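PDB 3GDE: DNA ligase from Archaeoglobus fulgidus, which probably seals nicks in double-stranded DNA during replication, recombination and repair, using ATP and passing through an enzyme-AMP intermediate. Local coordinates for residues L317-R322 with E331-E336; K359-A364 with I371-Q376. All coordinates share one frame; numbering follows the deposited sequence.

In the fold
Both contacts lie in the ATP-dependent ligase (adenylation) domain and follow one another along the chain, contact 1 closing before contact 2 opens. Their centres are about 23 Å apart, yet they reach the same sheet through parallel neighbours, strands 335-342 and 371-379. Each sets a helix against the entry to one of these strands. Contact 1 is the more deeply buried, and its chemistry is mixed: an arginine hydrogen-bonds a backbone carbonyl while aliphatic chains pack around it. Contact 2 is smaller and only partly buried; it rests on one leucine and has no polar bond between its segments, its glutamate being paired within its own helix.

Contact 1 of 2, residues L317-R322 with E331-E336; sequences LRRFRR and EKIPLE
The last turn of helix 313-321 faces the bend where the chain leaves helix 327-332 and enters strand 335-342, with the CA atoms of R319 and I333 7.2 Å apart. I333 is the first residue past the helix to leave helical geometry, and R319 grips this turn in the chain from the side: NH1 donates to I333 O at 2.8 Å, in the guanidinium plane and almost in line with the C=O bond. Bends at chi2 (-73°) and chi3 (-46°) fold the arginine chain to bring NH1 there, and its methylenes slide past I333 in the opposite direction, CD of R319 lying 3.7 Å from CB of I333. L335 approaches from the opposite direction and lays CD1 over one guanidinium face, toward its rim, 3.3 Å from NH1. Arginine suits this buried place because its methylenes pack against isoleucine while its flat head offers several N-H groups. R318, nearer the surface, adds a lighter touch, CB to CD1 of I333 at 3.9 Å.

The other terminal nitrogen of R319, NH2, forms a salt bridge with D283 and a hydrogen bond to A280 O, which probably fixes the head and balances its charge. Beyond the contact, I333 packs on A304 of strand 296-306, to which P334 and E336 are joined by backbone hydrogen bonds, while F320 of the helix rests on strand 256-262.

Contact 2 of 2, residues K359-A364 with I371-Q376; sequences KLLESA and IKLAKQ
A small apolar contact, partly buried, sets the last turns of helix 354-364 against the first part of strand 371-379 in the nucleotide-binding domain of the ligase. L373 is the strand's one contribution of any size: its side chain leaves the backbone toward the helix and places its two methyl groups on successive helix residues. CD1 meets the branch point of L361, 3.8 Å from CG, with CD2 of that leucine a little farther off at 4.0 Å. The two leucines slide past each other in opposite directions, and L361 reaches across because its CG stands anti to the backbone N (chi1 177°). The other methyl, CD2, lies 3.7 Å from CA of E362 and also touches CG of that glutamate, whose chain crosses the leucine at about a right angle. Leucine fits here since its forked end can cover both a buried and an exposed neighbour.

Helix and strand are joined by a short connection without regular structure, and the strand then runs parallel to strand 335-342, within the ATP-grasp-like core that nucleotidyltransferases of this family share. The backbone of K372 and A374 bonds to that neighbour, and L361 lies about 5 Å, side chain to side chain, from F340, a predicted ATP-binding residue.

An alanine in place of L373 would probably leave a gap beside L361 and strip the aliphatic stem of E362 of its cover. At the outer edge, E362 suits its exposed place: its methylenes lie on L373 while its carboxylate forms a salt bridge with R358 one turn earlier, and R358 also donates to the carbonyl of A374, tying the helix to the strand by a polar link beside L373.

Contact 1 of 2, residues L317-R322 with E331-E336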
# COMPACT_ATOMS: atom_id res chain seq x y z
N LEU A 317 2.73 1.43 -15.83
CA LEU A 317 3.51 1.17 -14.62
C LEU A 317 4.99 1.50 -14.81
O LEU A 317 5.61 2.03 -13.89
CB LEU A 317 3.31 -0.27 -14.11
CG LEU A 317 1.92 -0.69 -13.63
CD1 LEU A 317 1.92 -2.15 -13.16
CD2 LEU A 317 1.35 0.24 -12.53
N ARG A 318 5.54 1.20 -15.99
CA ARG A 318 6.92 1.59 -16.34
C ARG A 318 7.14 3.10 -16.29
O ARG A 318 8.17 3.55 -15.80
CB ARG A 318 7.31 1.09 -17.72
CG ARG A 318 7.71 -0.36 -17.75
CD ARG A 318 8.75 -0.63 -18.84
NE ARG A 318 8.56 -1.95 -19.42
CZ ARG A 318 7.84 -2.19 -20.52
NH1 ARG A 318 7.26 -1.18 -21.17
NH2 ARG A 318 7.72 -3.43 -20.98
N ARG A 319 6.18 3.86 -16.81
CA ARG A 319 6.19 5.32 -16.70
C ARG A 319 6.22 5.72 -15.24
O ARG A 319 7.02 6.57 -14.85
CB ARG A 319 4.96 5.93 -17.39
CG ARG A 319 4.94 5.86 -18.92
CD ARG A 319 5.93 6.83 -19.58
NE ARG A 319 5.87 8.15 -18.98
CZ ARG A 319 5.18 9.18 -19.46
NH1 ARG A 319 4.49 9.07 -20.58
NH2 ARG A 319 5.19 10.33 -18.81
N PHE A 320 5.35 5.11 -14.43
CA PHE A 320 5.29 5.34 -12.98
C PHE A 320 6.63 5.07 -12.29
O PHE A 320 7.00 5.80 -11.37
CB PHE A 320 4.19 4.49 -12.32
CG PHE A 320 2.78 4.96 -12.59
CD1 PHE A 320 1.71 4.38 -11.92
CD2 PHE A 320 2.51 6.00 -13.48
CE1 PHE A 320 0.40 4.79 -12.15
CE2 PHE A 320 1.21 6.43 -13.72
CZ PHE A 320 0.15 5.82 -13.05
N ARG A 321 7.34 4.04 -12.73
CA ARG A 321 8.69 3.74 -12.23
C ARG A 321 9.69 4.85 -12.59
O ARG A 321 10.40 5.33 -11.71
CB ARG A 321 9.21 2.40 -12.74
CG ARG A 321 8.59 1.20 -12.04
CD ARG A 321 9.32 -0.11 -12.38
NE ARG A 321 10.61 -0.28 -11.71
CZ ARG A 321 10.90 0.05 -10.44
NH1 ARG A 321 9.97 0.57 -9.63
NH2 ARG A 321 12.12 -0.16 -9.97
N ARG A 322 9.72 5.22 -13.88
CA ARG A 322 10.49 6.36 -14.43
C ARG A 322 11.40 5.97 -15.59
O ARG A 322 12.18 6.79 -16.10
CB ARG A 322 11.28 7.12 -13.36
CG ARG A 322 10.54 8.29 -12.73
CD ARG A 322 11.22 8.75 -11.46
NE ARG A 322 12.68 8.77 -11.57
CZ ARG A 322 13.50 7.94 -10.94
NH1 ARG A 322 13.02 7.01 -10.11
NH2 ARG A 322 14.81 8.05 -11.12
N GLU A 331 8.44 9.78 -24.64
CA GLU A 331 8.54 9.44 -26.06
C GLU A 331 8.27 7.97 -26.34
O GLU A 331 7.46 7.65 -27.22
CB GLU A 331 9.91 9.86 -26.65
CG GLU A 331 10.32 11.31 -26.38
CD GLU A 331 9.26 12.33 -26.80
OE1 GLU A 331 8.87 12.34 -27.99
OE2 GLU A 331 8.84 13.14 -25.94
N LYS A 332 8.94 7.08 -25.60
CA LYS A 332 8.72 5.63 -25.70
C LYS A 332 7.26 5.25 -25.44
O LYS A 332 6.63 4.56 -26.24
CB LYS A 332 9.61 4.87 -24.71
CG LYS A 332 10.85 4.19 -25.31
CD LYS A 332 10.49 2.99 -26.21
CE LYS A 332 10.32 1.68 -25.43
NZ LYS A 332 11.62 1.07 -25.03
N ILE A 333 6.73 5.74 -24.32
CA ILE A 333 5.40 5.35 -23.83
C ILE A 333 4.51 6.59 -23.69
O ILE A 333 4.47 7.19 -22.61
CB ILE A 333 5.49 4.59 -22.47
CG1 ILE A 333 6.61 3.54 -22.49
CG2 ILE A 333 4.15 3.98 -22.09
CD1 ILE A 333 7.02 3.02 -21.12
N PRO A 334 3.84 7.00 -24.78
CA PRO A 334 2.80 8.04 -24.71
C PRO A 334 1.61 7.61 -23.85
O PRO A 334 1.34 6.41 -23.71
CB PRO A 334 2.37 8.21 -26.17
CG PRO A 334 3.55 7.73 -26.97
CD PRO A 334 4.05 6.56 -26.17
N LEU A 335 0.90 8.59 -23.29
CA LEU A 335 -0.23 8.31 -22.42
C LEU A 335 -1.42 9.19 -22.72
O LEU A 335 -1.27 10.29 -23.27
CB LEU A 335 0.16 8.50 -20.95
CG LEU A 335 1.34 7.74 -20.35
CD1 LEU A 335 1.68 8.31 -18.97
CD2 LEU A 335 1.07 6.25 -20.27
N GLU A 336 -2.61 8.70 -22.36
CA GLU A 336 -3.78 9.56 -22.26
C GLU A 336 -4.60 9.21 -21.02
O GLU A 336 -4.46 8.12 -20.47
CB GLU A 336 -4.63 9.53 -23.53
CG GLU A 336 -4.95 8.17 -24.06
CD GLU A 336 -5.50 8.23 -25.46
OE1 GLU A 336 -6.67 7.86 -25.65
OE2 GLU A 336 -4.76 8.65 -26.37

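Contact 2 of 2, residues K359-A364 with I371-Q376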
# COMPACT_ATOMS: atom_id res chain seq x y z
N LYS A 359 -22.40 15.31 -14.17
CA LYS A 359 -22.60 16.66 -14.68
C LYS A 359 -21.44 17.59 -14.32
O LYS A 359 -20.90 18.29 -15.18
CB LYS A 359 -23.93 17.23 -14.19
CG LYS A 359 -25.13 16.68 -14.94
CD LYS A 359 -26.42 16.94 -14.17
CE LYS A 359 -27.58 16.15 -14.77
NZ LYS A 359 -28.67 15.92 -13.75
N LEU A 360 -21.06 17.57 -13.04
CA LEU A 360 -19.89 18.30 -12.56
C LEU A 360 -18.62 17.92 -13.30
O LEU A 360 -17.82 18.79 -13.64
CB LEU A 360 -19.67 18.06 -11.05
CG LEU A 360 -20.60 18.75 -10.06
CD1 LEU A 360 -20.11 18.52 -8.64
CD2 LEU A 360 -20.74 20.26 -10.37
N LEU A 361 -18.43 16.63 -13.53
CA LEU A 361 -17.27 16.15 -14.28
C LEU A 361 -17.26 16.67 -15.72
O LEU A 361 -16.23 17.12 -16.22
CB LEU A 361 -17.21 14.62 -14.27
CG LEU A 361 -16.09 13.96 -15.08
CD1 LEU A 361 -14.72 14.19 -14.44
CD2 LEU A 361 -16.36 12.48 -15.28
N GLU A 362 -18.42 16.61 -16.38
CA GLU A 362 -18.53 17.02 -17.78
C GLU A 362 -18.15 18.48 -18.00
O GLU A 362 -17.38 18.80 -18.91
CB GLU A 362 -19.93 16.73 -18.33
CG GLU A 362 -20.20 15.24 -18.54
CD GLU A 362 -21.67 14.94 -18.84
OE1 GLU A 362 -22.04 13.74 -18.82
OE2 GLU A 362 -22.44 15.89 -19.10
N SER A 363 -18.64 19.37 -17.13
CA SER A 363 -18.32 20.79 -17.26
C SER A 363 -16.91 21.16 -16.76
O SER A 363 -16.46 22.28 -16.98
CB SER A 363 -19.39 21.66 -16.61
OG SER A 363 -19.20 21.77 -15.22
N ALA A 364 -16.21 20.20 -16.13
CA ALA A 364 -14.89 20.45 -15.55
C ALA A 364 -13.75 20.10 -16.49
O ALA A 364 -12.67 20.69 -16.42
CB ALA A 364 -14.74 19.70 -14.24
N ILE A 371 -6.72 14.09 -23.05
CA ILE A 371 -7.63 14.10 -21.89
C ILE A 371 -9.07 13.84 -22.34
O ILE A 371 -9.65 14.64 -23.07
CB ILE A 371 -7.58 15.45 -21.07
CG1 ILE A 371 -6.17 15.74 -20.52
CG2 ILE A 371 -8.65 15.48 -19.96
CD1 ILE A 371 -5.57 14.70 -19.57
N LYS A 372 -9.64 12.72 -21.89
CA LYS A 372 -10.99 12.34 -22.29
C LYS A 372 -11.90 12.12 -21.10
O LYS A 372 -11.43 11.88 -19.99
CB LYS A 372 -10.95 11.07 -23.14
CG LYS A 372 -9.78 10.97 -24.11
CD LYS A 372 -10.01 11.79 -25.36
CE LYS A 372 -10.73 11.00 -26.44
NZ LYS A 372 -10.43 11.57 -27.79
N LEU A 373 -13.20 12.20 -21.34
CA LEU A 373 -14.21 11.67 -20.44
C LEU A 373 -14.54 10.23 -20.80
O LEU A 373 -14.61 9.88 -21.99
CB LEU A 373 -15.49 12.49 -20.52
CG LEU A 373 -15.86 13.46 -19.39
CD1 LEU A 373 -14.65 13.89 -18.60
CD2 LEU A 373 -16.61 14.67 -19.95
N ALA A 374 -14.73 9.40 -19.79
CA ALA A 374 -15.29 8.08 -19.99
C ALA A 374 -16.67 8.23 -20.63
O ALA A 374 -17.50 9.02 -20.17
CB ALA A 374 -15.40 7.31 -18.68
N LYS A 375 -16.89 7.50 -21.71
CA LYS A 375 -18.20 7.43 -22.30
C LYS A 375 -19.11 6.72 -21.29
O LYS A 375 -18.76 5.68 -20.74
CB LYS A 375 -18.15 6.69 -23.65
CG LYS A 375 -19.49 6.48 -24.34
CD LYS A 375 -19.31 5.82 -25.72
CE LYS A 375 -20.65 5.52 -26.39
NZ LYS A 375 -21.45 6.76 -26.62
N GLN A 376 -20.25 7.32 -21.03
CA GLN A 376 -21.20 6.72 -20.13
C GLN A 376 -22.56 6.61 -20.80
O GLN A 376 -22.99 7.52 -21.50
CB GLN A 376 -21.30 7.54 -18.85
CG GLN A 376 -22.07 6.86 -17.74
CD GLN A 376 -22.28 7.78 -16.57
OE1 GLN A 376 -21.58 7.68 -15.56
NE2 GLN A 376 -23.22 8.71 -16.70